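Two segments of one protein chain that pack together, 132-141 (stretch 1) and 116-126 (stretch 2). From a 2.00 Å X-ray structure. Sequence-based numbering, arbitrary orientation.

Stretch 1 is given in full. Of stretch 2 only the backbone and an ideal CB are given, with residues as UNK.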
ATOM      1  N   ALA A 132      19.732 -12.369  -5.366  1.00 30.03           N
ATOM      2  CA  ALA A 132      18.609 -11.648  -4.789  1.00 29.16           C
ATOM      3  C   ALA A 132      17.319 -12.047  -5.507  1.00 32.28           C
ATOM      4  O   ALA A 132      16.336 -12.398  -4.857  1.00 32.05           O
ATOM      5  CB  ALA A 132      18.838 -10.142  -4.886  1.00 25.32           C
ATOM      6  N   ALA A 133      17.321 -12.017  -6.839  1.00 27.61           N
ATOM      7  CA  ALA A 133      16.119 -12.375  -7.593  1.00 30.03           C
ATOM      8  C   ALA A 133      15.593 -13.757  -7.216  1.00 31.75           C
ATOM      9  O   ALA A 133      14.389 -13.952  -7.053  1.00 32.14           O
ATOM     10  CB  ALA A 133      16.399 -12.320  -9.088  1.00 27.91           C
ATOM     11  N   LYS A 134      16.503 -14.716  -7.086  1.00 34.44           N
ATOM     12  CA  LYS A 134      16.134 -16.080  -6.744  1.00 31.30           C
ATOM     13  C   LYS A 134      15.475 -16.113  -5.372  1.00 26.62           C
ATOM     14  O   LYS A 134      14.462 -16.783  -5.172  1.00 30.49           O
ATOM     15  CB  LYS A 134      17.377 -16.976  -6.746  1.00 33.05           C
ATOM     16  CG  LYS A 134      18.337 -16.732  -7.907  1.00 58.10           C
ATOM     17  CD  LYS A 134      17.717 -17.025  -9.275  1.00 67.43           C
ATOM     18  CE  LYS A 134      17.172 -15.771  -9.956  1.00 63.52           C
ATOM     19  NZ  LYS A 134      18.220 -14.748 -10.249  1.00 56.52           N
ATOM     20  N   LEU A 135      16.058 -15.387  -4.426  1.00 29.23           N
ATOM     21  CA  LEU A 135      15.525 -15.336  -3.076  1.00 29.61           C
ATOM     22  C   LEU A 135      14.164 -14.674  -3.032  1.00 31.66           C
ATOM     23  O   LEU A 135      13.249 -15.163  -2.383  1.00 24.78           O
ATOM     24  CB  LEU A 135      16.474 -14.574  -2.163  1.00 24.52           C
ATOM     25  CG  LEU A 135      17.813 -15.273  -1.981  1.00 26.23           C
ATOM     26  CD1 LEU A 135      18.752 -14.361  -1.228  1.00 29.48           C
ATOM     27  CD2 LEU A 135      17.604 -16.592  -1.246  1.00 32.50           C
ATOM     28  N   LEU A 136      14.040 -13.546  -3.719  1.00 23.72           N
ATOM     29  CA  LEU A 136      12.781 -12.830  -3.726  1.00 25.85           C
ATOM     30  C   LEU A 136      11.674 -13.643  -4.387  1.00 24.18           C
ATOM     31  O   LEU A 136      10.514 -13.549  -3.982  1.00 23.05           O
ATOM     32  CB  LEU A 136      12.960 -11.470  -4.409  1.00 25.58           C
ATOM     33  CG  LEU A 136      13.911 -10.528  -3.659  1.00 26.92           C
ATOM     34  CD1 LEU A 136      14.410  -9.452  -4.602  1.00 30.91           C
ATOM     35  CD2 LEU A 136      13.205  -9.917  -2.450  1.00 29.53           C
ATOM     36  N   LYS A 137      12.017 -14.449  -5.392  1.00 23.88           N
ATOM     37  CA  LYS A 137      10.995 -15.260  -6.036  1.00 24.85           C
ATOM     38  C   LYS A 137      10.568 -16.373  -5.077  1.00 34.10           C
ATOM     39  O   LYS A 137       9.446 -16.876  -5.158  1.00 27.78           O
ATOM     40  CB  LYS A 137      11.504 -15.812  -7.380  1.00 27.22           C
ATOM     41  CG  LYS A 137      11.384 -14.778  -8.521  1.00 59.78           C
ATOM     42  CD  LYS A 137      12.187 -15.156  -9.763  1.00 72.76           C
ATOM     43  CE  LYS A 137      12.259 -14.000 -10.769  1.00 57.93           C
ATOM     44  NZ  LYS A 137      10.992 -13.729 -11.512  1.00 79.82           N
ATOM     45  N   GLU A 138      11.455 -16.742  -4.154  1.00 26.94           N
ATOM     46  CA  GLU A 138      11.118 -17.774  -3.183  1.00 27.60           C
ATOM     47  C   GLU A 138      10.066 -17.231  -2.228  1.00 26.05           C
ATOM     48  O   GLU A 138       9.110 -17.925  -1.890  1.00 26.67           O
ATOM     49  CB  GLU A 138      12.367 -18.235  -2.422  1.00 35.87           C
ATOM     50  CG  GLU A 138      13.302 -19.040  -3.310  1.00 41.12           C
ATOM     51  CD  GLU A 138      14.510 -19.581  -2.574  1.00 48.63           C
ATOM     52  OE1 GLU A 138      15.274 -20.348  -3.197  1.00 47.40           O
ATOM     53  OE2 GLU A 138      14.704 -19.244  -1.383  1.00 48.16           O
ATOM     54  N   THR A 139      10.228 -15.993  -1.790  1.00 26.86           N
ATOM     55  CA  THR A 139       9.241 -15.424  -0.893  1.00 24.55           C
ATOM     56  C   THR A 139       7.955 -15.218  -1.680  1.00 25.72           C
ATOM     57  O   THR A 139       6.867 -15.532  -1.198  1.00 26.38           O
ATOM     58  CB  THR A 139       9.711 -14.096  -0.304  1.00 23.50           C
ATOM     59  OG1 THR A 139      10.834 -14.333   0.554  1.00 29.37           O
ATOM     60  CG2 THR A 139       8.598 -13.459   0.519  1.00 21.06           C
ATOM     61  N   LEU A 140       8.085 -14.721  -2.905  1.00 32.07           N
ATOM     62  CA  LEU A 140       6.917 -14.502  -3.744  1.00 27.98           C
ATOM     63  C   LEU A 140       6.061 -15.763  -3.791  1.00 29.11           C
ATOM     64  O   LEU A 140       4.863 -15.714  -3.546  1.00 24.06           O
ATOM     65  CB  LEU A 140       7.326 -14.125  -5.166  1.00 28.78           C
ATOM     66  CG  LEU A 140       6.156 -14.042  -6.149  1.00 29.10           C
ATOM     67  CD1 LEU A 140       5.166 -12.983  -5.679  1.00 22.13           C
ATOM     68  CD2 LEU A 140       6.665 -13.721  -7.540  1.00 26.63           C
ATOM     69  N   GLU A 141       6.684 -16.899  -4.081  1.00 28.19           N
ATOM     70  CA  GLU A 141       5.942 -18.152  -4.169  1.00 28.55           C
ATOM     71  C   GLU A 141       5.313 -18.590  -2.846  1.00 29.91           C
ATOM     72  O   GLU A 141       4.224 -19.165  -2.841  1.00 30.67           O
ATOM     73  CB  GLU A 141       6.841 -19.263  -4.729  1.00 31.98           C
ATOM     74  CG  GLU A 141       7.431 -18.922  -6.094  1.00 41.65           C
ATOM     75  CD  GLU A 141       6.373 -18.523  -7.114  1.00 65.37           C
ATOM     76  OE1 GLU A 141       6.697 -17.717  -8.013  1.00 58.25           O
ATOM     77  OE2 GLU A 141       5.227 -19.018  -7.025  1.00 68.06           O
ATOM     78  N   UNK A 116       4.295  -6.700  -4.018  1.00 25.58           N
ATOM     79  CA  UNK A 116       5.564  -6.138  -3.540  1.00 25.50           C
ATOM     80  C   UNK A 116       6.769  -6.990  -3.949  1.00 25.11           C
ATOM     81  O   UNK A 116       7.760  -6.485  -4.467  1.00 22.77           O
ATOM     82  CB  UNK A 116       5.530  -5.996  -2.017  1.00 25.50           C
ATOM     83  N   UNK A 117       6.688  -8.288  -3.692  1.00 27.56           N
ATOM     84  CA  UNK A 117       7.788  -9.182  -4.028  1.00 25.57           C
ATOM     85  C   UNK A 117       7.915  -9.406  -5.530  1.00 27.01           C
ATOM     86  O   UNK A 117       9.006  -9.676  -6.032  1.00 26.13           O
ATOM     87  CB  UNK A 117       7.603 -10.525  -3.319  1.00 25.57           C
ATOM     88  N   UNK A 118       6.801  -9.300  -6.247  1.00 28.66           N
ATOM     89  CA  UNK A 118       6.855  -9.465  -7.686  1.00 29.06           C
ATOM     90  C   UNK A 118       7.706  -8.323  -8.215  1.00 29.89           C
ATOM     91  O   UNK A 118       8.605  -8.521  -9.030  1.00 24.69           O
ATOM     92  CB  UNK A 118       5.461  -9.479  -8.315  1.00 29.06           C
ATOM     93  N   UNK A 119       7.432  -7.123  -7.712  1.00 27.35           N
ATOM     94  CA  UNK A 119       8.157  -5.917  -8.102  1.00 26.23           C
ATOM     95  C   UNK A 119       9.640  -5.993  -7.712  1.00 30.05           C
ATOM     96  O   UNK A 119      10.514  -5.716  -8.530  1.00 28.54           O
ATOM     97  CB  UNK A 119       7.510  -4.688  -7.460  1.00 26.23           C
ATOM     98  N   UNK A 120       9.923  -6.385  -6.471  1.00 25.57           N
ATOM     99  CA  UNK A 120      11.306  -6.482  -5.997  1.00 30.13           C
ATOM    100  C   UNK A 120      12.114  -7.527  -6.767  1.00 28.76           C
ATOM    101  O   UNK A 120      13.278  -7.295  -7.103  1.00 26.62           O
ATOM    102  CB  UNK A 120      11.323  -6.818  -4.504  1.00 30.13           C
ATOM    103  N   UNK A 121      11.502  -8.671  -7.049  1.00 30.58           N
ATOM    104  CA  UNK A 121      12.180  -9.736  -7.784  1.00 26.43           C
ATOM    105  C   UNK A 121      12.557  -9.282  -9.199  1.00 33.79           C
ATOM    106  O   UNK A 121      13.662  -9.564  -9.669  1.00 25.87           O
ATOM    107  CB  UNK A 121      11.292 -10.980  -7.850  1.00 26.43           C
ATOM    108  N   UNK A 122      11.642  -8.579  -9.872  1.00 28.15           N
ATOM    109  CA  UNK A 122      11.902  -8.089 -11.230  1.00 22.35           C
ATOM    110  C   UNK A 122      13.002  -7.026 -11.200  1.00 21.61           C
ATOM    111  O   UNK A 122      13.917  -7.051 -12.030  1.00 28.98           O
ATOM    112  CB  UNK A 122      10.626  -7.520 -11.854  1.00 22.35           C
ATOM    113  N   UNK A 123      12.934  -6.106 -10.241  1.00 23.36           N
ATOM    114  CA  UNK A 123      13.950  -5.066 -10.127  1.00 27.04           C
ATOM    115  C   UNK A 123      15.311  -5.704  -9.863  1.00 31.49           C
ATOM    116  O   UNK A 123      16.299  -5.363 -10.505  1.00 29.35           O
ATOM    117  CB  UNK A 123      13.593  -4.076  -9.016  1.00 27.04           C
ATOM    118  N   UNK A 124      15.358  -6.639  -8.922  1.00 31.99           N
ATOM    119  CA  UNK A 124      16.606  -7.319  -8.610  1.00 29.41           C
ATOM    120  C   UNK A 124      17.140  -7.985  -9.875  1.00 35.13           C
ATOM    121  O   UNK A 124      18.327  -7.882 -10.180  1.00 38.84           O
ATOM    122  CB  UNK A 124      16.407  -8.346  -7.494  1.00 29.41           C
ATOM    123  N   UNK A 125      16.264  -8.658 -10.617  1.00 30.47           N
ATOM    124  CA  UNK A 125      16.686  -9.323 -11.848  1.00 32.56           C
ATOM    125  C   UNK A 125      17.257  -8.334 -12.847  1.00 46.28           C
ATOM    126  O   UNK A 125      18.311  -8.566 -13.444  1.00 25.46           O
ATOM    127  CB  UNK A 125      15.512 -10.077 -12.476  1.00 32.56           C
ATOM    128  N   UNK A 126      16.549  -7.228 -13.024  1.00 35.44           N
ATOM    129  CA  UNK A 126      16.965  -6.197 -13.957  1.00 39.56           C
ATOM    130  C   UNK A 126      18.222  -5.447 -13.527  1.00 35.33           C
ATOM    131  O   UNK A 126      18.863  -4.791 -14.349  1.00 31.22           O
ATOM    132  CB  UNK A 126      15.821  -5.199 -14.152  1.00 39.56           C
TER

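Both stretches are helical and run nearly antiparallel, at 167°, with their axes 8.1 Å apart at closest approach.

Position 116 has a CB pointing sideways, with nothing of stretch 1 within 5.5 Å. Many side chains would fit. It is Ser116, whose OG is hydrogen-bonded elsewhere in the structure.

Position 117 points toward stretch 1. Its ideal CB lies 4.1 Å from Leu140 CB, and Leu136 and Thr139 offer methyl groups beyond. A large apolar or aromatic side chain would suit. It is Tyr117. Thr139 CG2 sits over one face of the ring, 3.3 Å from the centroid, in a CH-pi contact. Leu136 CD2 meets the ring edge, 3.8 Å from Tyr117 CD1. A water links the two polar ends, 2.8 Å from Tyr117 OH and 2.7 Å from Thr139 OG1; it donates to the tyrosine.

Position 118 points sideways. An ideal CB would lie 4.4 Å from Leu140 CD1, so there is room for one, and a small residue of several kinds could serve. It is Gly118. Leu140 CD1 comes to 4.1 Å from Gly118 N.

Position 119 is out of reach, and this contact sets no preference. It is Thr119.

Position 120 points toward stretch 1, with Leu136 CD1 4.1 Å from the ideal CB. Apolar residues would suit. It is Leu120; its CB meets Leu136 CD1 at 4.1 Å.

Position 121 lies where the backbones come close, its CA 4.7 Å from Ala133 CA. The ideal CB is 3.9 Å from both Leu136 CB and Lys137 CG. A small apolar residue is the natural choice. It is Ala121, with CB 3.8 Å from Leu136 CB.

Position 122 points away, so polar residues are acceptable. It is Thr122, whose OG1 donates to Gly118 O at 3.1 Å.

Position 123 points sideways, with no neighbour in stretch 1. It is Leu123.

Position 124 points toward stretch 1. Its ideal CB is 3.8 Å from Ala133 N and 4.0 Å from Ala132 CB, which favours a small residue. It is Ala124. Its CB touches Leu136 CD1 at 3.7 Å and helps Tyr117, Leu120 and Ala121 form the hole that receives Leu136.

Position 125 points sideways, but the amine of Lys137 is nearby. An acidic or polar side chain long enough to reach it would suit. It is Glu125. CG packs 3.4 Å from Ala133 CB, and OE1 forms a salt bridge with Lys137 NZ at 3.0 Å, though the placement of OE1 is less certain.

Position 126 is out of reach and unconstrained here. It is Gln126.

Stretch 2 116-126: SYGTLATLAEQ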
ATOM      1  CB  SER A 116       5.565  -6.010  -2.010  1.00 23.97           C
ATOM      2  OG  SER A 116       4.970  -4.801  -1.575  1.00 28.18           O
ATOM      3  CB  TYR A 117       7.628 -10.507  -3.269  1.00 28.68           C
ATOM      4  CG  TYR A 117       8.147 -10.410  -1.847  1.00 26.44           C
ATOM      5  CD1 TYR A 117       9.511 -10.504  -1.576  1.00 28.80           C
ATOM      6  CD2 TYR A 117       7.275 -10.197  -0.778  1.00 26.29           C
ATOM      7  CE1 TYR A 117       9.999 -10.393  -0.275  1.00 25.82           C
ATOM      8  CE2 TYR A 117       7.752 -10.081   0.527  1.00 28.62           C
ATOM      9  CZ  TYR A 117       9.113 -10.184   0.770  1.00 27.73           C
ATOM     10  OH  TYR A 117       9.589 -10.093   2.057  1.00 28.60           O
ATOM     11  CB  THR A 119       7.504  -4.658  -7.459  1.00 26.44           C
ATOM     12  OG1 THR A 119       6.179  -4.487  -7.984  1.00 30.83           O
ATOM     13  CG2 THR A 119       8.325  -3.412  -7.754  1.00 26.14           C
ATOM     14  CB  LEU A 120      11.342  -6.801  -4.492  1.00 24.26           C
ATOM     15  CG  LEU A 120      10.939  -5.669  -3.539  1.00 24.89           C
ATOM     16  CD1 LEU A 120      10.719  -6.224  -2.136  1.00 22.73           C
ATOM     17  CD2 LEU A 120      12.024  -4.598  -3.523  1.00 25.53           C
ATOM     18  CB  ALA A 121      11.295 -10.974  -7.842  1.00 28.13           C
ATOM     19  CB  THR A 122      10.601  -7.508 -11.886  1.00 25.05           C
ATOM     20  OG1 THR A 122       9.615  -8.542 -11.994  1.00 25.41           O
ATOM     21  CG2 THR A 122      10.882  -6.969 -13.284  1.00 22.14           C
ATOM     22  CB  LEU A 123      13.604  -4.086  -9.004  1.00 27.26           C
ATOM     23  CG  LEU A 123      12.393  -3.193  -9.282  1.00 29.11           C
ATOM     24  CD1 LEU A 123      12.222  -2.203  -8.142  1.00 29.85           C
ATOM     25  CD2 LEU A 123      12.587  -2.449 -10.596  1.00 24.82           C
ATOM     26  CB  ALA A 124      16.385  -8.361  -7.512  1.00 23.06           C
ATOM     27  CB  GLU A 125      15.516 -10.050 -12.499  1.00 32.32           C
ATOM     28  CG  GLU A 125      15.563 -11.544 -12.302  1.00 49.29           C
ATOM     29  CD  GLU A 125      14.422 -12.254 -12.992  1.00 71.64           C
ATOM     30  OE1 GLU A 125      13.258 -12.017 -12.611  1.00 73.78           O
ATOM     31  OE2 GLU A 125      14.690 -13.046 -13.918  1.00 62.23           O
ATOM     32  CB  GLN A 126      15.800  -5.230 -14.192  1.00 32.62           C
ATOM     33  CG  GLN A 126      14.724  -5.819 -15.093  1.00 41.70           C
ATOM     34  CD  GLN A 126      15.119  -5.776 -16.560  1.00 52.08           C
ATOM     35  OE1 GLN A 126      14.997  -4.743 -17.214  1.00 64.71           O
ATOM     36  NE2 GLN A 126      15.609  -6.896 -17.077  1.00 45.63           N
TER
HETATM   37  O   HOH W   1      11.555 -12.148   2.009  1.00 24.06           O
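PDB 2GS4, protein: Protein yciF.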